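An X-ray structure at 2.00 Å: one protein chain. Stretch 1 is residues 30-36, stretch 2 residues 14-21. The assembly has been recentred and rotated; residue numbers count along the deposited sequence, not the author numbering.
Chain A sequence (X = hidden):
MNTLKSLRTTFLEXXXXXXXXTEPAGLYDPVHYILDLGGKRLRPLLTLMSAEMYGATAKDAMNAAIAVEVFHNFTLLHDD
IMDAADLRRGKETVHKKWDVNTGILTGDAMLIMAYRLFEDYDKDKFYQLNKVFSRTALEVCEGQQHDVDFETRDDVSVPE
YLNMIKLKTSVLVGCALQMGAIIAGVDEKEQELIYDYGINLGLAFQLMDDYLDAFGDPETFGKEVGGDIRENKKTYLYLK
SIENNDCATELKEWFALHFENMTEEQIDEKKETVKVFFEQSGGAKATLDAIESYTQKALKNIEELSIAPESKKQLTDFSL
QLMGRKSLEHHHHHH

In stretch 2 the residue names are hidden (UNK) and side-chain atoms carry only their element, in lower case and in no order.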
# COMPACT_ATOMS: atom_id res chain seq x y z
N PRO A 30 -12.03 24.10 -11.23
CA PRO A 30 -10.71 23.82 -11.73
C PRO A 30 -10.40 24.47 -13.08
O PRO A 30 -9.23 24.65 -13.39
CB PRO A 30 -10.64 22.28 -11.82
CG PRO A 30 -11.81 21.79 -11.04
CD PRO A 30 -12.85 22.89 -11.18
N VAL A 31 -11.41 24.84 -13.87
CA VAL A 31 -11.11 25.53 -15.15
C VAL A 31 -10.57 26.93 -14.81
O VAL A 31 -9.54 27.33 -15.37
CB VAL A 31 -12.34 25.63 -16.04
CG1 VAL A 31 -12.03 26.43 -17.31
CG2 VAL A 31 -12.92 24.25 -16.37
N HIS A 32 -11.26 27.66 -13.96
CA HIS A 32 -10.82 29.02 -13.54
C HIS A 32 -9.42 28.95 -12.87
O HIS A 32 -8.54 29.78 -13.18
CB HIS A 32 -11.88 29.67 -12.66
CG HIS A 32 -13.16 29.85 -13.40
ND1 HIS A 32 -14.34 29.17 -13.05
CD2 HIS A 32 -13.45 30.53 -14.52
CE1 HIS A 32 -15.28 29.48 -13.91
NE2 HIS A 32 -14.77 30.29 -14.81
N TYR A 33 -9.21 27.92 -12.05
CA TYR A 33 -7.93 27.71 -11.35
C TYR A 33 -6.82 27.54 -12.38
O TYR A 33 -5.82 28.25 -12.29
CB TYR A 33 -8.04 26.51 -10.42
CG TYR A 33 -6.77 26.16 -9.69
CD1 TYR A 33 -6.45 26.77 -8.48
CD2 TYR A 33 -5.92 25.19 -10.16
CE1 TYR A 33 -5.31 26.43 -7.78
CE2 TYR A 33 -4.79 24.81 -9.46
CZ TYR A 33 -4.48 25.43 -8.25
OH TYR A 33 -3.34 25.04 -7.58
N ILE A 34 -6.94 26.62 -13.33
CA ILE A 34 -5.78 26.35 -14.21
C ILE A 34 -5.56 27.55 -15.14
O ILE A 34 -4.38 27.80 -15.51
CB ILE A 34 -5.90 25.02 -14.97
CG1 ILE A 34 -4.54 24.67 -15.57
CG2 ILE A 34 -7.02 25.06 -16.01
CD1 ILE A 34 -4.36 23.22 -15.78
N LEU A 35 -6.60 28.29 -15.52
CA LEU A 35 -6.45 29.46 -16.42
C LEU A 35 -5.85 30.65 -15.67
O LEU A 35 -5.44 31.56 -16.33
CB LEU A 35 -7.79 29.83 -17.04
CG LEU A 35 -8.34 28.79 -18.01
CD1 LEU A 35 -9.73 29.18 -18.46
CD2 LEU A 35 -7.39 28.62 -19.20
N ASP A 36 -5.78 30.59 -14.34
CA ASP A 36 -5.27 31.69 -13.51
C ASP A 36 -3.86 31.39 -13.01
O ASP A 36 -3.48 32.01 -12.05
CB ASP A 36 -6.21 31.90 -12.33
CG ASP A 36 -5.99 33.22 -11.62
OD1 ASP A 36 -5.48 34.15 -12.25
OD2 ASP A 36 -6.31 33.30 -10.44
N UNK A 14 -10.53 39.63 -21.95
CA UNK A 14 -11.50 38.89 -22.80
C UNK A 14 -11.66 37.44 -22.27
O UNK A 14 -12.82 36.98 -22.19
o UNK A 14 -12.83 41.96 -23.90
c UNK A 14 -11.04 39.05 -24.24
c UNK A 14 -12.67 40.97 -24.58
c UNK A 14 -11.24 40.47 -24.76
o UNK A 14 -13.61 40.31 -25.07
N UNK A 15 -10.57 36.80 -21.82
CA UNK A 15 -10.61 35.49 -21.13
C UNK A 15 -11.59 35.53 -19.96
O UNK A 15 -12.49 34.68 -19.89
c UNK A 15 -9.20 35.15 -20.63
c UNK A 15 -9.41 32.67 -20.97
c UNK A 15 -7.57 33.59 -19.57
c UNK A 15 -9.02 33.78 -20.00
N UNK A 16 -11.44 36.50 -19.07
CA UNK A 16 -12.33 36.57 -17.89
C UNK A 16 -13.77 36.74 -18.37
O UNK A 16 -14.66 36.11 -17.81
c UNK A 16 -11.90 37.73 -13.72
c UNK A 16 -12.94 38.19 -15.99
c UNK A 16 -11.90 37.73 -17.00
n UNK A 16 -13.00 36.84 -13.28
c UNK A 16 -12.36 38.77 -14.72
N UNK A 17 -13.97 37.58 -19.38
CA UNK A 17 -15.31 37.85 -19.95
C UNK A 17 -15.93 36.65 -20.69
O UNK A 17 -17.14 36.51 -20.62
c UNK A 17 -15.29 39.11 -20.77
o UNK A 17 -16.27 39.08 -21.79
N UNK A 18 -15.14 35.86 -21.43
CA UNK A 18 -15.72 34.78 -22.27
C UNK A 18 -15.71 33.39 -21.64
O UNK A 18 -16.25 32.48 -22.27
c UNK A 18 -14.82 36.29 -25.64
c UNK A 18 -15.78 35.62 -24.69
c UNK A 18 -15.42 37.48 -26.36
n UNK A 18 -14.40 38.15 -27.21
c UNK A 18 -15.07 34.76 -23.65
N UNK A 19 -15.05 33.19 -20.50
CA UNK A 19 -15.10 31.86 -19.83
C UNK A 19 -15.83 32.10 -18.51
O UNK A 19 -15.17 32.43 -17.54
c UNK A 19 -13.77 29.95 -18.84
c UNK A 19 -12.95 31.10 -20.89
c UNK A 19 -13.71 31.26 -19.59
N UNK A 20 -17.15 31.92 -18.53
CA UNK A 20 -17.99 32.30 -17.37
C UNK A 20 -18.74 31.13 -16.73
O UNK A 20 -19.43 31.38 -15.75
c UNK A 20 -18.96 33.39 -17.82
o UNK A 20 -19.70 32.87 -18.92
c UNK A 20 -18.24 34.64 -18.27
N UNK A 21 -18.61 29.90 -17.24
CA UNK A 21 -19.38 28.80 -16.61
C UNK A 21 -18.92 28.66 -15.16
O UNK A 21 -17.73 28.66 -14.94
c UNK A 21 -19.14 27.53 -17.37

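Position 14 carries three side-chain carbons in a chain, the third bearing two oxygens. This is a carboxylate on a two-carbon arm, so the residue is glutamate, Glu14. It is helical and out of reach of stretch 1.

Position 15 has four side-chain carbons, no heteroatom, and a fork at the second carbon. Its CA-to-CB bond points toward stretch 1, and a terminal methyl approaches Leu35. A fork at that place means leucine, Leu15. The closest approach is 4.3 Å, between CD1 of Leu15 and CD1 of Leu35.

Position 16 has four carbons in a row ending in a nitrogen. That is lysine, Lys16. Its CA-to-CB bond points away and its end comes nearer, but it makes no contact. The side chain is poorly ordered.

Position 17 has one carbon and one oxygen. It is serine, Ser17, exposed and out of reach of stretch 1.

Position 18 again has four carbons in a row and a terminal nitrogen, so it is lysine, Lys18. NZ of Lys18 lies 3.1 Å from OE2 of Glu14, a hydrogen-bonded salt bridge one helical turn apart. The backbone follows the same spacing, with N of Lys18 bonded to O of Glu14 at 2.7 Å.

Position 19 has three side-chain carbons, the first carrying the other two. Its CA-to-CB bond points toward stretch 1, and the side chain touches Leu35 and Val31. Branching at CB without oxygen gives valine, Val19. It is the first residue to leave helical phi/psi, yet its N still bonds to O of Leu15 at 3.0 Å. Its CG1 lies 4.1 Å from CD1 of Leu35 and 4.2 Å from CG1 of Val31.

Position 20 has one carbon bearing an oxygen and a carbon. This is threonine, Thr20. The CA-to-CB bond points away from stretch 1, and the residue is exposed.

Position 21 has a single side-chain carbon, and its CB points sideways. Its backbone O lies near the edge of the His32 ring. It is alanine, Ala21.

The contact is small, 250 Å² over both sides, and mainly apolar. Val19 is its centre: its side chain meets both Val31 and Leu35, which are four residues apart, and Leu15 extends the patch along Leu35. These side chains are buried. His32 adds the polar part. Its CA-to-CB bond points sideways, but the ring end comes nearer, and NE2 of His32 gives a weak hydrogen bond to O of Val19 at 3.5 Å.

Stretch 2 (14-21) ELKSKVTA
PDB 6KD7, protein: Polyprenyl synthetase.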